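Local coordinates for lipoprotein (Leptospira interrogans serogroup Icterohaemorrhagiae serovar copenhageni, PDB 6OE6) that is of unknown function but is probably a lipid-modified envelope protein with an all-beta, sandwich-like fold, at residues W18-D22 / L46-K52; I54-F60 / Q96-F102; E66-V72 / D85-P91. All coordinates share one frame. Numbering follows the deposited sequence.

Contact 1: residues W18-D22 / L46-K52; sequences WVLLD and LIFPDDK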
# COMPACT_ATOMS: atom_id res chain seq x y z
N TRP A 18 4.19 3.15 6.34
CA TRP A 18 3.55 4.16 5.51
C TRP A 18 3.89 5.56 5.99
O TRP A 18 4.09 5.80 7.19
CB TRP A 18 2.02 4.00 5.51
CG TRP A 18 1.60 2.57 5.35
CD1 TRP A 18 1.56 1.61 6.33
CD2 TRP A 18 1.19 1.92 4.15
NE1 TRP A 18 1.14 0.41 5.80
CE2 TRP A 18 0.90 0.58 4.46
CE3 TRP A 18 1.04 2.36 2.83
CZ2 TRP A 18 0.48 -0.34 3.50
CZ3 TRP A 18 0.60 1.44 1.88
CH2 TRP A 18 0.33 0.12 2.22
N VAL A 19 3.91 6.50 5.05
CA VAL A 19 3.94 7.92 5.38
C VAL A 19 3.19 8.66 4.27
O VAL A 19 3.22 8.24 3.11
CB VAL A 19 5.38 8.47 5.56
CG1 VAL A 19 6.21 8.32 4.29
CG2 VAL A 19 5.34 9.92 5.99
N LEU A 20 2.46 9.70 4.65
CA LEU A 20 1.71 10.51 3.70
C LEU A 20 2.50 11.77 3.38
O LEU A 20 2.96 12.46 4.30
CB LEU A 20 0.33 10.88 4.26
CG LEU A 20 -0.64 9.74 4.55
CD1 LEU A 20 -1.92 10.30 5.13
CD2 LEU A 20 -0.93 8.99 3.25
N LEU A 21 2.65 12.08 2.09
CA LEU A 21 3.48 13.20 1.63
C LEU A 21 2.65 14.23 0.89
O LEU A 21 1.83 13.90 0.04
CB LEU A 21 4.60 12.71 0.72
CG LEU A 21 5.88 12.18 1.35
CD1 LEU A 21 7.03 12.42 0.36
CD2 LEU A 21 6.16 12.84 2.68
N ASP A 22 2.88 15.51 1.20
CA ASP A 22 2.29 16.58 0.42
C ASP A 22 3.25 16.94 -0.70
O ASP A 22 4.40 17.30 -0.44
CB ASP A 22 1.99 17.80 1.27
CG ASP A 22 1.04 18.76 0.59
OD1 ASP A 22 -0.17 18.71 0.90
OD2 ASP A 22 1.49 19.53 -0.27
N LEU A 46 -6.14 0.72 7.50
CA LEU A 46 -5.45 1.77 6.77
C LEU A 46 -6.45 2.57 5.95
O LEU A 46 -7.14 2.02 5.06
CB LEU A 46 -4.36 1.17 5.89
CG LEU A 46 -3.24 0.40 6.60
CD1 LEU A 46 -2.35 -0.25 5.54
CD2 LEU A 46 -2.42 1.35 7.47
N ILE A 47 -6.56 3.86 6.28
CA ILE A 47 -7.50 4.79 5.65
C ILE A 47 -6.74 6.05 5.29
O ILE A 47 -6.33 6.81 6.18
CB ILE A 47 -8.68 5.12 6.57
CG1 ILE A 47 -9.44 3.85 6.96
CG2 ILE A 47 -9.60 6.13 5.92
CD1 ILE A 47 -10.52 4.11 7.97
N PHE A 48 -6.53 6.27 4.00
CA PHE A 48 -5.71 7.36 3.49
C PHE A 48 -6.56 8.37 2.72
O PHE A 48 -7.57 8.00 2.09
CB PHE A 48 -4.60 6.82 2.58
CG PHE A 48 -3.67 5.81 3.25
CD1 PHE A 48 -3.21 6.02 4.54
CD2 PHE A 48 -3.25 4.67 2.57
CE1 PHE A 48 -2.36 5.10 5.16
CE2 PHE A 48 -2.41 3.76 3.18
CZ PHE A 48 -1.96 3.97 4.48
N PRO A 49 -6.20 9.64 2.74
CA PRO A 49 -6.94 10.64 1.97
C PRO A 49 -6.51 10.60 0.51
O PRO A 49 -5.49 10.00 0.16
CB PRO A 49 -6.51 11.96 2.63
CG PRO A 49 -5.07 11.68 3.01
CD PRO A 49 -5.05 10.22 3.45
N ASP A 50 -7.28 11.28 -0.34
CA ASP A 50 -7.01 11.30 -1.77
C ASP A 50 -6.14 12.49 -2.19
O ASP A 50 -5.95 12.71 -3.39
CB ASP A 50 -8.32 11.31 -2.57
CG ASP A 50 -9.05 12.66 -2.53
OD1 ASP A 50 -8.79 13.51 -1.64
OD2 ASP A 50 -9.91 12.87 -3.40
N ASP A 51 -5.63 13.26 -1.24
CA ASP A 51 -4.89 14.46 -1.59
C ASP A 51 -3.45 14.45 -1.06
O ASP A 51 -2.80 15.51 -1.02
CB ASP A 51 -5.64 15.71 -1.12
CG ASP A 51 -5.78 15.79 0.39
OD1 ASP A 51 -5.40 14.85 1.10
OD2 ASP A 51 -6.27 16.84 0.86
N LYS A 52 -2.97 13.29 -0.64
CA LYS A 52 -1.59 13.10 -0.22
C LYS A 52 -1.01 11.90 -0.95
O LYS A 52 -1.71 10.93 -1.24
CB LYS A 52 -1.47 12.87 1.29
CG LYS A 52 -2.01 14.01 2.15
CD LYS A 52 -1.17 15.26 2.04
CE LYS A 52 -1.66 16.34 3.00
NZ LYS A 52 -0.89 17.61 2.90
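Side-chain packing can join two strands that share no backbone hydrogen bond, and residues 18-22 and 46-52 illustrate it. Strands 18-21 and 47-49 run nearly parallel, at 16°, but their axes stay 9.2 Å apart, a gap that side chains fill. Trp18, with chi1 at -44°, swings its indole across this gap, so that CZ2 lies 3.5 Å from Leu46 CD1 and CE3 lies 3.7 Å from Phe48 CE2. One indole face is overlain by Leu46 and Phe48; the Phe48 ring meets the six-membered ring of Trp18 obliquely, with planes at 46° and centroids 5.3 Å apart. Indole NE1 is hydrogen-bonded to Thr42 O. The spacing is that of facing layers in a beta sandwich: strand 15-21 belongs to the antiparallel sheet with 53-59, whereas 47-49 edges the mixed sheet beside strand 119-129. Further along, Leu20 adopts the extended mt rotamer, which sends CD1 to 3.6 Å from Pro49 CD and CD2 to 4.0 Å from Phe48 CD1. At the exposed end Lys52 bends through two m torsions before its chain straightens, and NZ reaches Asp22 OD1 at 2.4 Å, a very short salt bridge involving a poorly ordered aspartate and a lysine with two conformers.

Contact 2: residues I54-F60 / Q96-F102; sequences ICYIYRF and QTIEGSF. With NA (sodium ion), chain C; FMT (formic acid), chain D.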
# COMPACT_ATOMS: atom_id res chain seq x y z
N ILE A 54 0.76 8.55 -1.13
CA ILE A 54 0.82 7.44 -0.18
C ILE A 54 2.15 6.73 -0.40
O ILE A 54 2.33 6.10 -1.45
CB ILE A 54 -0.34 6.47 -0.37
CG1 ILE A 54 -1.71 7.19 -0.17
CG2 ILE A 54 -0.16 5.21 0.55
CD1 ILE A 54 -2.93 6.45 -0.78
N CYS A 55 3.07 6.83 0.55
CA CYS A 55 4.40 6.23 0.43
C CYS A 55 4.49 5.00 1.32
O CYS A 55 4.11 5.05 2.50
CB CYS A 55 5.50 7.21 0.83
SG CYS A 55 5.42 8.78 -0.04
N TYR A 56 4.99 3.89 0.77
CA TYR A 56 5.11 2.68 1.57
C TYR A 56 6.55 2.17 1.57
O TYR A 56 7.38 2.48 0.70
CB TYR A 56 4.16 1.55 1.09
CG TYR A 56 4.63 0.90 -0.19
CD1 TYR A 56 5.50 -0.20 -0.16
CD2 TYR A 56 4.23 1.37 -1.42
CE1 TYR A 56 5.96 -0.78 -1.33
CE2 TYR A 56 4.68 0.81 -2.59
CZ TYR A 56 5.54 -0.27 -2.54
OH TYR A 56 5.99 -0.82 -3.73
N ILE A 57 6.83 1.41 2.61
CA ILE A 57 8.04 0.61 2.68
C ILE A 57 7.58 -0.81 3.01
O ILE A 57 6.57 -1.01 3.70
CB ILE A 57 9.02 1.16 3.74
CG1 ILE A 57 10.38 0.48 3.62
CG2 ILE A 57 8.46 1.01 5.15
CD1 ILE A 57 11.49 1.16 4.42
N TYR A 58 8.28 -1.80 2.46
CA TYR A 58 8.07 -3.19 2.86
C TYR A 58 9.39 -3.78 3.34
O TYR A 58 10.38 -3.76 2.61
CB TYR A 58 7.49 -4.05 1.73
CG TYR A 58 7.21 -5.46 2.18
CD1 TYR A 58 6.16 -5.74 3.05
CD2 TYR A 58 8.01 -6.52 1.78
CE1 TYR A 58 5.91 -7.02 3.48
CE2 TYR A 58 7.77 -7.81 2.21
CZ TYR A 58 6.71 -8.05 3.06
OH TYR A 58 6.47 -9.33 3.49
N ARG A 59 9.39 -4.31 4.56
CA ARG A 59 10.58 -4.97 5.10
C ARG A 59 10.37 -6.47 5.05
O ARG A 59 9.44 -7.00 5.68
CB ARG A 59 10.87 -4.52 6.53
CG ARG A 59 12.17 -5.16 7.08
CD ARG A 59 12.70 -4.46 8.32
NE ARG A 59 12.39 -3.03 8.33
CZ ARG A 59 11.77 -2.41 9.33
NH1 ARG A 59 11.41 -3.08 10.42
NH2 ARG A 59 11.52 -1.11 9.24
N PHE A 60 11.23 -7.16 4.30
CA PHE A 60 11.11 -8.60 4.13
C PHE A 60 11.46 -9.33 5.42
O PHE A 60 12.36 -8.93 6.16
CB PHE A 60 12.03 -9.10 3.01
CG PHE A 60 11.65 -8.61 1.66
CD1 PHE A 60 10.87 -9.40 0.83
CD2 PHE A 60 12.06 -7.37 1.20
CE1 PHE A 60 10.50 -8.97 -0.42
CE2 PHE A 60 11.70 -6.93 -0.05
CZ PHE A 60 10.91 -7.72 -0.86
N GLN A 96 16.97 -4.54 3.77
CA GLN A 96 16.02 -5.61 3.44
C GLN A 96 14.63 -5.02 3.17
O GLN A 96 13.62 -5.47 3.72
CB GLN A 96 15.97 -6.67 4.54
CG GLN A 96 17.31 -7.36 4.79
CD GLN A 96 17.18 -8.55 5.73
OE1 GLN A 96 16.10 -9.11 5.91
NE2 GLN A 96 18.30 -8.94 6.35
N THR A 97 14.59 -4.00 2.32
CA THR A 97 13.35 -3.28 2.03
C THR A 97 13.18 -3.06 0.54
O THR A 97 14.14 -3.14 -0.24
CB THR A 97 13.32 -1.92 2.75
OG1 THR A 97 14.47 -1.15 2.39
CG2 THR A 97 13.28 -2.10 4.29
N ILE A 98 11.92 -2.82 0.14
CA ILE A 98 11.56 -2.11 -1.08
C ILE A 98 10.67 -0.95 -0.65
O ILE A 98 10.10 -0.94 0.44
CB ILE A 98 10.84 -3.01 -2.10
CG1 ILE A 98 9.65 -3.71 -1.43
CG2 ILE A 98 11.82 -4.02 -2.73
CD1 ILE A 98 8.71 -4.44 -2.41
N GLU A 99 10.58 0.06 -1.52
CA GLU A 99 9.79 1.25 -1.23
C GLU A 99 9.04 1.67 -2.49
O GLU A 99 9.53 1.46 -3.60
CB GLU A 99 10.68 2.43 -0.76
CG GLU A 99 11.15 2.39 0.72
CD GLU A 99 12.36 3.29 1.02
OE1 GLU A 99 13.51 2.86 0.73
OE2 GLU A 99 12.17 4.41 1.55
N GLY A 100 7.89 2.31 -2.32
CA GLY A 100 7.20 2.88 -3.47
C GLY A 100 6.20 3.92 -3.01
O GLY A 100 6.15 4.27 -1.83
N SER A 101 5.43 4.45 -3.96
CA SER A 101 4.44 5.44 -3.58
C SER A 101 3.36 5.54 -4.65
O SER A 101 3.58 5.20 -5.83
CB SER A 101 5.09 6.81 -3.33
OG SER A 101 5.69 7.36 -4.51
N PHE A 102 2.20 6.05 -4.24
CA PHE A 102 1.03 6.15 -5.09
C PHE A 102 0.49 7.57 -5.04
O PHE A 102 0.03 8.02 -3.98
CB PHE A 102 -0.07 5.17 -4.66
CG PHE A 102 0.43 3.77 -4.35
CD1 PHE A 102 1.09 3.01 -5.33
CD2 PHE A 102 0.24 3.24 -3.09
CE1 PHE A 102 1.56 1.72 -5.01
CE2 PHE A 102 0.69 1.96 -2.77
CZ PHE A 102 1.34 1.21 -3.72
NA NA C . 3.49 5.31 -8.35
C FMT D . 5.22 1.71 -6.47
O1 FMT D . 5.82 2.76 -6.59
O2 FMT D . 5.67 0.77 -5.81
O HOH W 1 4.72 3.64 -8.75
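An antiparallel beta ladder pairs strands 54-59 and 97-102 at the edge of a four-strand sheet, and shows how a regular backbone ladder carries an apolar, aromatic face. Hydrogen-bonded pairs alternate with non-hydrogen-bonded ones: Ile54 N to Phe102 O is 3.0 Å, Tyr56 N to Gly100 O 2.9 Å and Tyr58 N to Ile98 O 2.9 Å, each pair returning a second bond. Phe60 N continues the series to Gln96 O at 3.0 Å, beside a G1 bulge in which Gln96 and Thr97 both face Asn92. The Tyr56 ring, at chi1 75°, lies over Gly100 N; an ideal CB on Gly100 would come within 2.7 Å of Tyr56 CE2, so the missing side chain makes room for the ring. Tyr56 CE2 also meets Phe102 CZ at 3.5 Å. A formic acid, probably from the crystallisation liquor, accepts hydrogen bonds from Tyr56 OH to its O2 (2.6 Å) and Ser101 N to its O1 (3.2 Å), while Ser101 O binds sodium at 2.5 Å. The face bearing Tyr56, Ile98 and Phe102 packs against strands 70-77 and 108-116 of the other sheet; strand 15-21 pairs with 54-59 along its other edge.

Contact 3: residues E66-V72 / D85-P91; sequences ESAETYV and DVLRKRP. With FMT (formic acid), chain D.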
# COMPACT_ATOMS: atom_id res chain seq x y z
N GLU A 66 19.59 -8.10 -4.21
CA GLU A 66 19.27 -7.00 -5.11
C GLU A 66 18.94 -7.49 -6.52
O GLU A 66 18.21 -6.82 -7.26
CB GLU A 66 20.42 -5.99 -5.13
CG GLU A 66 20.31 -4.87 -6.15
CD GLU A 66 21.15 -3.66 -5.77
OE1 GLU A 66 21.44 -3.49 -4.57
OE2 GLU A 66 21.52 -2.88 -6.68
N SER A 67 19.45 -8.66 -6.90
CA SER A 67 19.22 -9.20 -8.23
C SER A 67 18.02 -10.15 -8.32
O SER A 67 17.67 -10.57 -9.42
CB SER A 67 20.47 -9.91 -8.74
OG SER A 67 20.70 -11.10 -8.01
N ALA A 68 17.39 -10.49 -7.19
CA ALA A 68 16.25 -11.39 -7.24
C ALA A 68 15.03 -10.68 -7.81
O ALA A 68 14.84 -9.47 -7.62
CB ALA A 68 15.92 -11.92 -5.84
N GLU A 69 14.18 -11.44 -8.50
CA GLU A 69 13.01 -10.85 -9.14
C GLU A 69 11.97 -10.50 -8.08
O GLU A 69 11.38 -11.39 -7.47
CB GLU A 69 12.42 -11.81 -10.17
CG GLU A 69 13.27 -12.03 -11.40
CD GLU A 69 12.43 -12.30 -12.63
OE1 GLU A 69 11.21 -12.01 -12.60
OE2 GLU A 69 12.97 -12.80 -13.63
N THR A 70 11.75 -9.20 -7.87
CA THR A 70 10.75 -8.71 -6.93
C THR A 70 9.75 -7.84 -7.67
O THR A 70 10.13 -7.04 -8.53
CB THR A 70 11.42 -7.93 -5.79
OG1 THR A 70 12.47 -8.71 -5.23
CG2 THR A 70 10.43 -7.62 -4.70
N TYR A 71 8.47 -8.01 -7.35
CA TYR A 71 7.42 -7.19 -7.95
C TYR A 71 6.44 -6.77 -6.87
O TYR A 71 6.29 -7.45 -5.85
CB TYR A 71 6.64 -7.94 -9.04
CG TYR A 71 7.42 -8.22 -10.31
CD1 TYR A 71 7.33 -7.37 -11.41
CD2 TYR A 71 8.24 -9.33 -10.41
CE1 TYR A 71 8.03 -7.62 -12.57
CE2 TYR A 71 8.95 -9.59 -11.56
CZ TYR A 71 8.84 -8.73 -12.64
OH TYR A 71 9.55 -8.98 -13.80
N VAL A 72 5.77 -5.65 -7.12
CA VAL A 72 4.52 -5.36 -6.43
C VAL A 72 3.42 -5.28 -7.47
O VAL A 72 3.67 -5.01 -8.65
CB VAL A 72 4.57 -4.04 -5.63
CG1 VAL A 72 5.61 -4.18 -4.51
CG2 VAL A 72 4.90 -2.86 -6.56
N ASP A 85 -1.80 -2.90 -12.30
CA ASP A 85 -0.55 -3.16 -13.00
C ASP A 85 0.43 -3.74 -12.00
O ASP A 85 0.13 -3.88 -10.81
CB ASP A 85 0.05 -1.90 -13.65
CG ASP A 85 0.65 -2.17 -15.03
OD1 ASP A 85 0.27 -1.44 -15.97
OD2 ASP A 85 1.46 -3.12 -15.19
N VAL A 86 1.59 -4.12 -12.51
CA VAL A 86 2.68 -4.63 -11.70
C VAL A 86 3.88 -3.73 -11.92
O VAL A 86 3.99 -3.04 -12.95
CB VAL A 86 3.05 -6.08 -12.03
CG1 VAL A 86 1.81 -6.95 -11.97
CG2 VAL A 86 3.71 -6.15 -13.40
N LEU A 87 4.79 -3.73 -10.95
CA LEU A 87 6.00 -2.93 -11.06
C LEU A 87 7.16 -3.71 -10.48
O LEU A 87 7.08 -4.18 -9.33
CB LEU A 87 5.82 -1.60 -10.32
CG LEU A 87 6.71 -0.42 -10.68
CD1 LEU A 87 6.36 0.08 -12.08
CD2 LEU A 87 6.50 0.66 -9.64
N ARG A 88 8.22 -3.86 -11.27
CA ARG A 88 9.44 -4.50 -10.80
C ARG A 88 10.12 -3.61 -9.76
O ARG A 88 10.29 -2.41 -9.97
CB ARG A 88 10.37 -4.75 -11.99
CG ARG A 88 11.54 -5.66 -11.66
CD ARG A 88 12.32 -6.01 -12.92
NE ARG A 88 13.24 -7.11 -12.69
CZ ARG A 88 14.03 -7.63 -13.63
NH1 ARG A 88 14.00 -7.14 -14.87
NH2 ARG A 88 14.85 -8.63 -13.34
N LYS A 89 10.54 -4.21 -8.65
CA LYS A 89 11.20 -3.48 -7.57
C LYS A 89 12.58 -4.05 -7.32
O LYS A 89 12.80 -5.26 -7.43
CB LYS A 89 10.41 -3.55 -6.27
CG LYS A 89 8.94 -3.09 -6.36
CD LYS A 89 8.84 -1.63 -6.80
CE LYS A 89 9.16 -0.66 -5.71
NZ LYS A 89 8.80 0.76 -6.09
N ARG A 90 13.50 -3.17 -6.96
CA ARG A 90 14.86 -3.60 -6.66
C ARG A 90 15.10 -3.49 -5.16
O ARG A 90 15.12 -2.37 -4.62
CB ARG A 90 15.87 -2.75 -7.44
CG ARG A 90 17.28 -3.31 -7.37
CD ARG A 90 18.32 -2.31 -7.82
NE ARG A 90 18.08 -1.82 -9.18
CZ ARG A 90 18.43 -2.47 -10.28
NH1 ARG A 90 19.02 -3.66 -10.20
NH2 ARG A 90 18.17 -1.95 -11.47
N PRO A 91 15.26 -4.60 -4.45
CA PRO A 91 15.42 -4.52 -2.99
C PRO A 91 16.73 -3.86 -2.59
O PRO A 91 17.74 -3.96 -3.30
CB PRO A 91 15.39 -5.98 -2.55
CG PRO A 91 14.73 -6.72 -3.67
CD PRO A 91 15.13 -5.99 -4.92
C FMT D . 5.22 1.71 -6.47
O1 FMT D . 5.82 2.76 -6.59
O2 FMT D . 5.67 0.77 -5.81
O HOH W 2 13.40 -7.18 -9.55
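Tyr71 lays one face of its ring over Arg88 CG; its CE1 is also 3.7 Å from Arg88 CB and its CD1 3.6 Å from Arg88 CA. These two residues form a non-hydrogen-bonded antiparallel pair, whose directly opposed side chains are well placed for such overlap. Next to it, Val72 and Leu87 exchange two backbone bonds, Val72 N to Leu87 O at 3.0 Å and Leu87 N to Val72 O at 2.9 Å, and Lys89 N adds a bond to Thr70 O at 2.9 Å. Strands 70-77 and 81-89 are the arms of a beta hairpin, the latter at the margin of the mixed sheet; here their short segments cross at 145°, well short of strictly antiparallel. Where the arms part, a water takes over: it accepts from Thr70 N and Arg88 NE, both at 3.1 Å, and donates to Lys89 O at 2.9 Å. Beyond it Pro91 CG packs against Thr70 OG1 at 3.4 Å. On the face with Val72, Lys89 curls through three m torsions, its end leading away from strand 70-72, and NZ is hydrogen-bonded to Glu99 O of the other sheet and, at 3.1 Å, to O2 of the formic acid. Glu66 OE2 approaches Arg90 NE to 4.4 Å, beyond salt-bridge range.

From the N terminus, strand 15-21 enters the antiparallel sheet, and contact 1 closes the first loop when the chain returns at 46-52, whose strand 47-49 edges the mixed sheet. The chain runs straight on into strand 53-59, which opens contact 2 and pairs beside 15-21, so contacts 1 and 2 follow in series yet touch, for instance through Trp18 and Tyr56. Before contact 2 closes at 96-102, the chain makes the hairpin of contact 3, which therefore lies wholly within that longer loop. Contacts 2 and 3 belong to opposing sheets and meet where Val72, Lys89 and Pro91 reach Tyr56 and Ile98; contacts 1 and 3 do not touch.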